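Local coordinates for protein lectin (Colocasia esculenta, PDB 5T1X) that probably binds mannose-type sugars, as a lectin related to the snowdrop agglutinin (GNA) family, at residues B[29-32]-B[36-39]. Residues are numbered along the deposited sequence; the frame is centred on the assembly and turned at random.
Sequences VMQG and LVLY
The β-hairpin of strands 26-30 and 36-39 carries the QxDxNxVxY signature, which in GNA-related lectins of the β-prism II fold marks a mannose-binding site, and Gln31, Val37 and Tyr39 meet here on one side of it. Val29 and Val37 form an antiparallel hydrogen-bonded pair: Val29 N reaches Val37 O at 2.8 Å, nearly straight at the hydrogen (172°), and Val37 N returns a bond of 2.9 Å to Val29 O. That same oxygen also receives a CA-H···O contact from Leu36.

On the face of Val29 and Val37, the Gln31 side chain runs extended beyond CG (chi2 -176°), which carries its amide across Val37 to the tyrosine. Val37 CG2 lies 3.7 Å from Gln31 OE1, while its other methyl, CG1, sits 3.5 Å above the plane of the Tyr39 ring, toward the rim. At the edge of this ring Val29 CG2 packs near Tyr39 CD2 (3.8 Å). Gln31 NE2 is hydrogen-bonded to Asp33 OD1, so OE1 and NE2 each have a partner, which probably settles the orientation of the amide. In related lectins the residues at the Gln, Asp, Asn and Tyr positions of the motif bind mannose; the Gln31–Tyr39 pairing is consistent with such a site.

On the opposite face, Met30 and Leu36 form the adjoining non-hydrogen-bonded pair, with Met30 SD 4.4 Å from Leu36 CB. Both pack inward on Leu58 and Ile68 from another sheet of the prism. Leu38 packs on Leu28 and Trp45 and also touches Ile103 of the neighbouring subunit.

On the Val29 and Val37 face the amide of Gln31 is turned only 25° from the Tyr39 ring, and the phenol donates in the carbonyl plane, Tyr39 OH to Gln31 OE1 being 2.6 Å.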
ATOM      1  N   VAL B  29      -6.561   2.556 -14.377  1.00  7.80           N
ATOM      2  CA  VAL B  29      -6.798   1.564 -15.428  1.00  8.03           C
ATOM      3  C   VAL B  29      -5.620   1.427 -16.401  1.00 10.91           C
ATOM      4  O   VAL B  29      -5.215   2.414 -16.996  1.00  8.84           O
ATOM      5  CB  VAL B  29      -8.102   1.905 -16.235  1.00 11.42           C
ATOM      6  CG1 VAL B  29      -8.505   0.738 -17.133  1.00 11.05           C
ATOM      7  CG2 VAL B  29      -9.264   2.290 -15.312  1.00 11.64           C
ATOM      8  N   MET B  30      -5.140   0.183 -16.627  1.00  6.77           N
ATOM      9  CA  MET B  30      -4.173  -0.094 -17.697  1.00  6.65           C
ATOM     10  C   MET B  30      -5.009  -0.443 -18.907  1.00 10.66           C
ATOM     11  O   MET B  30      -5.419  -1.595 -19.077  1.00  9.93           O
ATOM     12  CB  MET B  30      -3.188  -1.228 -17.328  1.00  8.37           C
ATOM     13  CG  MET B  30      -2.189  -1.548 -18.441  1.00 10.72           C
ATOM     14  SD  MET B  30      -1.035  -0.181 -18.731  1.00 12.84           S
ATOM     15  CE  MET B  30      -1.623   0.439 -20.313  1.00 11.16           C
ATOM     16  N   GLN B  31      -5.348   0.581 -19.706  1.00  7.98           N
ATOM     17  CA  GLN B  31      -6.263   0.390 -20.818  1.00  7.83           C
ATOM     18  C   GLN B  31      -5.683  -0.379 -21.997  1.00 11.19           C
ATOM     19  O   GLN B  31      -4.466  -0.429 -22.189  1.00 11.55           O
ATOM     20  CB  GLN B  31      -6.805   1.733 -21.301  1.00  8.95           C
ATOM     21  CG  GLN B  31      -7.433   2.541 -20.177  1.00 10.49           C
ATOM     22  CD  GLN B  31      -8.055   3.821 -20.625  1.00 13.26           C
ATOM     23  OE1 GLN B  31      -8.859   4.391 -19.896  1.00 13.14           O
ATOM     24  NE2 GLN B  31      -7.686   4.324 -21.810  1.00 11.32           N
ATOM     25  N   GLY B  32      -6.597  -0.926 -22.800  1.00 10.66           N
ATOM     26  CA  GLY B  32      -6.291  -1.670 -24.018  1.00 11.47           C
ATOM     27  C   GLY B  32      -5.671  -0.833 -25.118  1.00 14.87           C
ATOM     28  O   GLY B  32      -5.188  -1.396 -26.102  1.00 15.40           O
ATOM     29  N   LEU B  36      -2.250   4.348 -19.466  1.00  8.98           N
ATOM     30  CA  LEU B  36      -2.509   4.150 -18.032  1.00  8.37           C
ATOM     31  C   LEU B  36      -3.243   5.389 -17.552  1.00 11.87           C
ATOM     32  O   LEU B  36      -2.721   6.498 -17.703  1.00 10.90           O
ATOM     33  CB  LEU B  36      -1.214   3.909 -17.243  1.00  7.89           C
ATOM     34  CG  LEU B  36      -1.358   3.818 -15.720  1.00 11.14           C
ATOM     35  CD1 LEU B  36      -2.111   2.528 -15.297  1.00  9.44           C
ATOM     36  CD2 LEU B  36       0.018   3.893 -15.065  1.00 13.05           C
ATOM     37  N   VAL B  37      -4.476   5.221 -17.051  1.00  7.79           N
ATOM     38  CA  VAL B  37      -5.285   6.379 -16.689  1.00  7.26           C
ATOM     39  C   VAL B  37      -5.795   6.311 -15.261  1.00 12.10           C
ATOM     40  O   VAL B  37      -6.404   5.326 -14.849  1.00 10.56           O
ATOM     41  CB  VAL B  37      -6.478   6.584 -17.669  1.00 10.98           C
ATOM     42  CG1 VAL B  37      -7.204   7.898 -17.375  1.00 10.49           C
ATOM     43  CG2 VAL B  37      -6.024   6.562 -19.123  1.00 10.41           C
ATOM     44  N   LEU B  38      -5.638   7.426 -14.549  1.00  9.83           N
ATOM     45  CA  LEU B  38      -6.208   7.559 -13.229  1.00  9.16           C
ATOM     46  C   LEU B  38      -7.497   8.345 -13.382  1.00 13.75           C
ATOM     47  O   LEU B  38      -7.458   9.534 -13.717  1.00 12.27           O
ATOM     48  CB  LEU B  38      -5.241   8.242 -12.241  1.00  8.69           C
ATOM     49  CG  LEU B  38      -5.533   8.025 -10.733  1.00 13.98           C
ATOM     50  CD1 LEU B  38      -4.350   8.440  -9.891  1.00 14.80           C
ATOM     51  CD2 LEU B  38      -6.759   8.785 -10.257  1.00 18.22           C
ATOM     52  N   TYR B  39      -8.639   7.675 -13.167  1.00 10.58           N
ATOM     53  CA  TYR B  39      -9.951   8.313 -13.173  1.00 10.21           C
ATOM     54  C   TYR B  39     -10.275   8.622 -11.727  1.00 15.17           C
ATOM     55  O   TYR B  39     -10.639   7.728 -10.972  1.00 15.25           O
ATOM     56  CB  TYR B  39     -11.009   7.385 -13.815  1.00 11.52           C
ATOM     57  CG  TYR B  39     -10.794   7.146 -15.293  1.00 12.18           C
ATOM     58  CD1 TYR B  39     -11.189   8.090 -16.232  1.00 14.54           C
ATOM     59  CD2 TYR B  39     -10.267   5.941 -15.757  1.00 11.08           C
ATOM     60  CE1 TYR B  39     -11.006   7.876 -17.596  1.00 15.86           C
ATOM     61  CE2 TYR B  39     -10.089   5.710 -17.123  1.00 11.90           C
ATOM     62  CZ  TYR B  39     -10.466   6.682 -18.039  1.00 15.54           C
ATOM     63  OH  TYR B  39     -10.323   6.492 -19.394  1.00 15.90           O
TER